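Side-chain contacts in 5-oxopent-3-ene-1,2,5-tricarboxylate decarboxylase (Exiguobacterium antarcticum B7, PDB 6IYM), which belongs to the fumarylacetoacetate hydrolase family of metal-dependent enzymes and holds a magnesium ion between three carboxylate side chains: residues A[97-100]-A[101-105]; A[155-159]-A[160-164]. All coordinates share one frame; numbering follows the deposited sequence.

Interaction 1. Residues A[97-100]-A[101-105]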
ATOM      1  N   PHE A  97      -0.441  -7.498   6.362  1.00 43.06           N
ATOM      2  CA  PHE A  97       0.219  -7.316   5.040  1.00 40.00           C
ATOM      3  C   PHE A  97      -0.753  -6.573   4.116  1.00 40.85           C
ATOM      4  O   PHE A  97      -1.910  -6.301   4.534  1.00 37.45           O
ATOM      5  CB  PHE A  97       0.648  -8.665   4.464  1.00 43.37           C
ATOM      6  CG  PHE A  97      -0.460  -9.672   4.501  1.00 44.42           C
ATOM      7  CD1 PHE A  97      -0.641 -10.475   5.611  1.00 52.90           C
ATOM      8  CD2 PHE A  97      -1.346  -9.775   3.442  1.00 48.96           C
ATOM      9  CE1 PHE A  97      -1.684 -11.386   5.657  1.00 56.82           C
ATOM     10  CE2 PHE A  97      -2.394 -10.677   3.495  1.00 52.70           C
ATOM     11  CZ  PHE A  97      -2.560 -11.479   4.601  1.00 55.52           C
ATOM     12  N   THR A  98      -0.331  -6.247   2.892  1.00 38.10           N
ATOM     13  CA  THR A  98      -1.171  -5.417   1.997  1.00 39.79           C
ATOM     14  C   THR A  98      -1.339  -6.064   0.626  1.00 39.54           C
ATOM     15  O   THR A  98      -0.581  -7.006   0.260  1.00 38.44           O
ATOM     16  CB  THR A  98      -0.578  -4.011   1.894  1.00 41.62           C
ATOM     17  OG1 THR A  98       0.650  -4.064   1.164  1.00 43.75           O
ATOM     18  CG2 THR A  98      -0.364  -3.400   3.255  1.00 43.93           C
ATOM     19  N   LYS A  99      -2.298  -5.527  -0.112  1.00 40.98           N
ATOM     20  CA  LYS A  99      -2.556  -5.845  -1.536  1.00 41.40           C
ATOM     21  C   LYS A  99      -2.535  -4.536  -2.318  1.00 40.01           C
ATOM     22  O   LYS A  99      -3.273  -3.645  -1.913  1.00 34.50           O
ATOM     23  CB  LYS A  99      -3.922  -6.507  -1.689  1.00 42.27           C
ATOM     24  CG  LYS A  99      -4.000  -7.913  -1.111  1.00 38.27           C
ATOM     25  CD  LYS A  99      -5.416  -8.393  -1.022  1.00 36.69           C
ATOM     26  CE  LYS A  99      -5.884  -9.053  -2.307  1.00 37.14           C
ATOM     27  NZ  LYS A  99      -5.235 -10.380  -2.497  1.00 35.74           N
ATOM     28  N   ALA A 100      -1.695  -4.434  -3.354  1.00 42.01           N
ATOM     29  CA  ALA A 100      -1.628  -3.259  -4.256  1.00 40.61           C
ATOM     30  C   ALA A 100      -3.029  -2.980  -4.776  1.00 42.52           C
ATOM     31  O   ALA A 100      -3.763  -3.930  -5.051  1.00 41.72           O
ATOM     32  CB  ALA A 100      -0.669  -3.484  -5.387  1.00 38.98           C
ATOM     33  N   PRO A 101      -3.440  -1.688  -4.855  1.00 40.07           N
ATOM     34  CA  PRO A 101      -4.723  -1.290  -5.437  1.00 39.12           C
ATOM     35  C   PRO A 101      -4.883  -1.697  -6.914  1.00 37.01           C
ATOM     36  O   PRO A 101      -5.959  -1.933  -7.335  1.00 38.30           O
ATOM     37  CB  PRO A 101      -4.694   0.243  -5.370  1.00 42.54           C
ATOM     38  CG  PRO A 101      -3.727   0.570  -4.280  1.00 42.53           C
ATOM     39  CD  PRO A 101      -2.687  -0.530  -4.349  1.00 41.71           C
ATOM     40  N   SER A 102      -3.779  -1.808  -7.645  1.00 37.53           N
ATOM     41  CA  SER A 102      -3.743  -2.327  -9.030  1.00 42.35           C
ATOM     42  C   SER A 102      -4.391  -3.735  -9.093  1.00 43.93           C
ATOM     43  O   SER A 102      -4.730  -4.135 -10.194  1.00 40.23           O
ATOM     44  CB  SER A 102      -2.328  -2.340  -9.529  1.00 36.96           C
ATOM     45  OG  SER A 102      -1.504  -3.185  -8.713  1.00 38.83           O
ATOM     46  N   SER A 103      -4.540  -4.472  -7.973  1.00 43.79           N
ATOM     47  CA  SER A 103      -5.094  -5.866  -7.964  1.00 38.41           C
ATOM     48  C   SER A 103      -6.620  -5.883  -7.875  1.00 38.16           C
ATOM     49  O   SER A 103      -7.208  -6.959  -8.152  1.00 41.49           O
ATOM     50  CB  SER A 103      -4.488  -6.728  -6.895  1.00 39.52           C
ATOM     51  OG  SER A 103      -4.953  -6.367  -5.603  1.00 40.78           O
ATOM     52  N   ILE A 104      -7.247  -4.747  -7.577  1.00 39.68           N
ATOM     53  CA  ILE A 104      -8.722  -4.612  -7.383  1.00 38.99           C
ATOM     54  C   ILE A 104      -9.454  -4.875  -8.699  1.00 41.53           C
ATOM     55  O   ILE A 104      -9.037  -4.357  -9.709  1.00 42.98           O
ATOM     56  CB  ILE A 104      -9.072  -3.218  -6.862  1.00 45.49           C
ATOM     57  CG1 ILE A 104      -8.532  -2.977  -5.445  1.00 55.53           C
ATOM     58  CG2 ILE A 104     -10.568  -2.980  -6.979  1.00 48.33           C
ATOM     59  CD1 ILE A 104      -9.170  -3.821  -4.383  1.00 54.19           C
ATOM     60  N   VAL A 105     -10.529  -5.650  -8.632  1.00 37.78           N
ATOM     61  CA  VAL A 105     -11.569  -5.756  -9.686  1.00 38.52           C
ATOM     62  C   VAL A 105     -12.895  -5.735  -8.948  1.00 35.60           C
ATOM     63  O   VAL A 105     -12.899  -5.974  -7.731  1.00 35.08           O
ATOM     64  CB  VAL A 105     -11.392  -7.027 -10.545  1.00 40.35           C
ATOM     65  CG1 VAL A 105     -10.021  -7.070 -11.214  1.00 37.99           C
ATOM     66  CG2 VAL A 105     -11.619  -8.312  -9.756  1.00 40.71           C
TER

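Interaction 2. Residues A[155-159]-A[160-164]. With MG (magnesium ion), chain C.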
ATOM      1  N   ASP A 155      -9.456 -12.240  -1.005  1.00 39.28           N
ATOM      2  CA  ASP A 155      -7.983 -12.093  -0.884  1.00 36.58           C
ATOM      3  C   ASP A 155      -7.393 -13.205  -1.733  1.00 33.78           C
ATOM      4  O   ASP A 155      -6.878 -14.173  -1.168  1.00 37.39           O
ATOM      5  CB  ASP A 155      -7.538 -12.100   0.592  1.00 35.73           C
ATOM      6  CG  ASP A 155      -6.029 -12.096   0.861  1.00 35.27           C
ATOM      7  OD1 ASP A 155      -5.250 -11.856  -0.076  1.00 41.64           O
ATOM      8  OD2 ASP A 155      -5.625 -12.363   2.034  1.00 41.50           O
ATOM      9  N   VAL A 156      -7.498 -13.089  -3.046  1.00 37.47           N
ATOM     10  CA  VAL A 156      -6.953 -14.115  -3.984  1.00 38.20           C
ATOM     11  C   VAL A 156      -5.429 -14.157  -3.766  1.00 42.41           C
ATOM     12  O   VAL A 156      -4.823 -13.082  -3.581  1.00 41.62           O
ATOM     13  CB  VAL A 156      -7.327 -13.833  -5.454  1.00 37.08           C
ATOM     14  CG1 VAL A 156      -6.665 -14.835  -6.397  1.00 37.36           C
ATOM     15  CG2 VAL A 156      -8.824 -13.787  -5.686  1.00 37.96           C
ATOM     16  N   THR A 157      -4.841 -15.357  -3.761  1.00 38.61           N
ATOM     17  CA  THR A 157      -3.468 -15.627  -3.296  1.00 41.84           C
ATOM     18  C   THR A 157      -2.800 -16.694  -4.176  1.00 47.78           C
ATOM     19  O   THR A 157      -3.436 -17.726  -4.453  1.00 43.92           O
ATOM     20  CB  THR A 157      -3.479 -16.118  -1.843  1.00 44.88           C
ATOM     21  OG1 THR A 157      -4.139 -15.210  -0.962  1.00 37.80           O
ATOM     22  CG2 THR A 157      -2.081 -16.394  -1.329  1.00 47.97           C
ATOM     23  N   ALA A 158      -1.534 -16.468  -4.543  1.00 45.44           N
ATOM     24  CA  ALA A 158      -0.636 -17.458  -5.165  1.00 45.87           C
ATOM     25  C   ALA A 158       0.176 -18.088  -4.038  1.00 42.39           C
ATOM     26  O   ALA A 158       1.148 -17.477  -3.596  1.00 45.96           O
ATOM     27  CB  ALA A 158       0.262 -16.782  -6.182  1.00 51.38           C
ATOM     28  N   ARG A 159      -0.217 -19.267  -3.582  1.00 43.84           N
ATOM     29  CA  ARG A 159       0.403 -19.944  -2.409  1.00 42.32           C
ATOM     30  C   ARG A 159       1.906 -20.191  -2.648  1.00 45.84           C
ATOM     31  O   ARG A 159       2.674 -20.155  -1.650  1.00 48.50           O
ATOM     32  CB  ARG A 159      -0.349 -21.239  -2.102  1.00 45.14           C
ATOM     33  CG  ARG A 159      -1.819 -21.035  -1.768  1.00 44.58           C
ATOM     34  CD  ARG A 159      -1.989 -20.250  -0.488  1.00 45.64           C
ATOM     35  NE  ARG A 159      -3.390 -20.055  -0.138  1.00 47.23           N
ATOM     36  CZ  ARG A 159      -3.833 -19.267   0.849  1.00 47.97           C
ATOM     37  NH1 ARG A 159      -2.981 -18.586   1.598  1.00 47.81           N
ATOM     38  NH2 ARG A 159      -5.132 -19.165   1.087  1.00 45.96           N
ATOM     39  N   ASP A 160       2.333 -20.378  -3.897  1.00 41.41           N
ATOM     40  CA  ASP A 160       3.751 -20.673  -4.244  1.00 46.53           C
ATOM     41  C   ASP A 160       4.551 -19.350  -4.224  1.00 47.68           C
ATOM     42  O   ASP A 160       5.683 -19.350  -3.705  1.00 49.10           O
ATOM     43  CB  ASP A 160       3.852 -21.507  -5.538  1.00 43.68           C
ATOM     44  CG  ASP A 160       2.969 -21.028  -6.675  1.00 51.89           C
ATOM     45  OD1 ASP A 160       2.300 -19.964  -6.513  1.00 52.01           O
ATOM     46  OD2 ASP A 160       2.988 -21.674  -7.736  1.00 49.94           O
ATOM     47  N   LEU A 161       3.968 -18.242  -4.677  1.00 48.11           N
ATOM     48  CA  LEU A 161       4.627 -16.908  -4.666  1.00 50.30           C
ATOM     49  C   LEU A 161       4.782 -16.424  -3.213  1.00 53.84           C
ATOM     50  O   LEU A 161       5.787 -15.703  -2.902  1.00 44.19           O
ATOM     51  CB  LEU A 161       3.804 -15.937  -5.519  1.00 48.23           C
ATOM     52  CG  LEU A 161       4.039 -16.014  -7.021  1.00 48.45           C
ATOM     53  CD1 LEU A 161       3.976 -17.436  -7.518  1.00 57.51           C
ATOM     54  CD2 LEU A 161       3.039 -15.154  -7.764  1.00 50.14           C
ATOM     55  N   GLN A 162       3.858 -16.828  -2.332  1.00 51.57           N
ATOM     56  CA  GLN A 162       3.912 -16.500  -0.883  1.00 49.33           C
ATOM     57  C   GLN A 162       5.236 -16.988  -0.289  1.00 53.95           C
ATOM     58  O   GLN A 162       5.841 -16.257   0.498  1.00 56.89           O
ATOM     59  CB  GLN A 162       2.766 -17.148  -0.109  1.00 51.29           C
ATOM     60  CG  GLN A 162       1.593 -16.238   0.187  1.00 51.13           C
ATOM     61  CD  GLN A 162       0.596 -16.956   1.074  1.00 57.66           C
ATOM     62  OE1 GLN A 162       0.058 -18.002   0.724  1.00 52.74           O
ATOM     63  NE2 GLN A 162       0.374 -16.424   2.263  1.00 54.89           N
ATOM     64  N   LYS A 163       5.646 -18.204  -0.622  1.00 53.68           N
ATOM     65  CA  LYS A 163       6.876 -18.809  -0.075  1.00 60.08           C
ATOM     66  C   LYS A 163       8.078 -18.302  -0.882  1.00 57.81           C
ATOM     67  O   LYS A 163       9.130 -18.056  -0.267  1.00 55.00           O
ATOM     68  CB  LYS A 163       6.710 -20.331  -0.050  1.00 68.64           C
ATOM     69  CG  LYS A 163       5.690 -20.822   0.976  1.00 72.48           C
ATOM     70  CD  LYS A 163       5.722 -22.315   1.244  1.00 83.68           C
ATOM     71  CE  LYS A 163       7.063 -22.792   1.766  1.00 95.05           C
ATOM     72  NZ  LYS A 163       7.005 -24.199   2.228  1.00104.27           N
ATOM     73  N   GLU A 164       7.914 -18.118  -2.194  1.00 54.93           N
ATOM     74  CA  GLU A 164       8.995 -17.707  -3.133  1.00 54.71           C
ATOM     75  C   GLU A 164       9.479 -16.286  -2.807  1.00 52.78           C
ATOM     76  O   GLU A 164      10.654 -15.989  -3.067  1.00 49.19           O
ATOM     77  CB  GLU A 164       8.456 -17.779  -4.558  1.00 59.46           C
ATOM     78  CG  GLU A 164       9.431 -17.369  -5.643  1.00 65.18           C
ATOM     79  CD  GLU A 164       8.972 -17.734  -7.053  1.00 78.64           C
ATOM     80  OE1 GLU A 164       8.285 -18.790  -7.223  1.00 79.74           O
ATOM     81  OE2 GLU A 164       9.292 -16.967  -7.990  1.00 80.55           O
TER
HETATM   82 MG    MG C 301      -6.526 -13.163   3.748  1.00 47.35          MG

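Interaction 1. Residues A[97-100]-A[101-105]
Ala100 and Ser103 close the short 3-10 turn, residues 101-103, that carries the chain from strand 96-99 into strand 104-105. Both bonds of this closure end on one carbonyl. Ser103 N reaches Ala100 O at 3.1 Å in the backbone bond of the turn, and Ser103 OG donates to the same Ala100 O at 2.8 Å. The hydroxyl arrives almost head-on to the carbonyl (C=O...O angle 169°). Ser103 chi1 of 73° sets OG between its own N and C, which brings it to the same carbonyl oxygen that Ser103 N reaches. A second link, from Ile104 N to Pro101 O at 3.1 Å, continues the 3-10 winding one residue further. Ala100 CB lies 3.7 Å from Pro101 CD and 3.4 Å from Ser102 OG. On the strand side, Lys99 CB passes 4.0 Å from Ser103 OG before its chain bends at chi3 and chi4 and leads NZ off to Lys172 O, Phe177 O and a salt bridge with the metal ligand Asp155. That side chain comes within about 7 Å of the magnesium ion. Strand 178-186 flanks the turn through Cys178, which touches Lys99, Ser103 and Ile104, while Pro101 and Ser102 pack on Arg70 of the second subunit. Ala100 N goes to Ser173 OG. The buried Ala100 O takes both the backbone N-H and the hydroxyl of Ser103, which probably restricts the rotation of the Ser103 side chain and rests the closure of the turn on one carbonyl.

Interaction 2. Residues A[155-159]-A[160-164]
Ala158 O receives Gln162 N at 3.1 Å, an i to i+4 bond that winds the end of strand 147-158 directly into helix 159-164. Asp160 adds a weak side-chain bond, OD1 taking Leu161 N at 3.0 Å; its CG sits between backbone N and C (chi1 45°), which folds the carboxylate back beside its own turn, while OD2 accepts from Gln119 N. Leu161 CD2 packs on Ala158 CB at 3.6 Å. Arg159 and Gln162 run side by side in the same direction, and Arg159 NH1 donates to Gln162 OE1 at 3.2 Å, meeting that oxygen at the edge of the guanidinium, with the guanidinium and amide planes 45° apart. Thr157 lies over one guanidinium face, its CB 4.1 Å above the plane and over the centre, and its CG2 abuts Gln162 OE1 at 3.4 Å. The stronger partners of Arg159 are acidic: the salt bridges of NH2 to Glu124 and NE to Asp122, with NH1 on Gln162 OE1, hold the orientation of the group. Thr157 OG1 donates to Asp155 O at 2.9 Å and also hydrogen-bonds Lys172 NZ, which bonds Asp155 OD2 too. Asp155 OD2 binds the magnesium ion at 2.1 Å. Because Glu124 salt-bridges Arg159 and ligates the metal as well, Arg159 is a second-shell residue that probably orients Glu124. The Glu124, Glu126 and Asp155 carboxylates, set on the paired strands 121-131 and 147-158, form the metal site characteristic of the fumarylacetoacetate hydrolase fold.

Overall arrangement
Along the chain the two contacts come in series, and neither nests in or crosses the other. Interaction 1 closes the bend between strands 96-99 and 104-105; after strand 121-131 the chain enters strand 147-158, and interaction 2 turns it into helix 159-164. Their centres are 14 Å apart, yet they meet directly: Lys99 NZ of interaction 1 forms a salt bridge with Asp155 OD1 of interaction 2 at 2.8 Å. Phe97 CE2 also packs against Asp155 OD2. Both interactions reach the same mixed sheet, so the turn at 101-103 and the metal-bearing strand are joined, and each contact also reaches the second subunit.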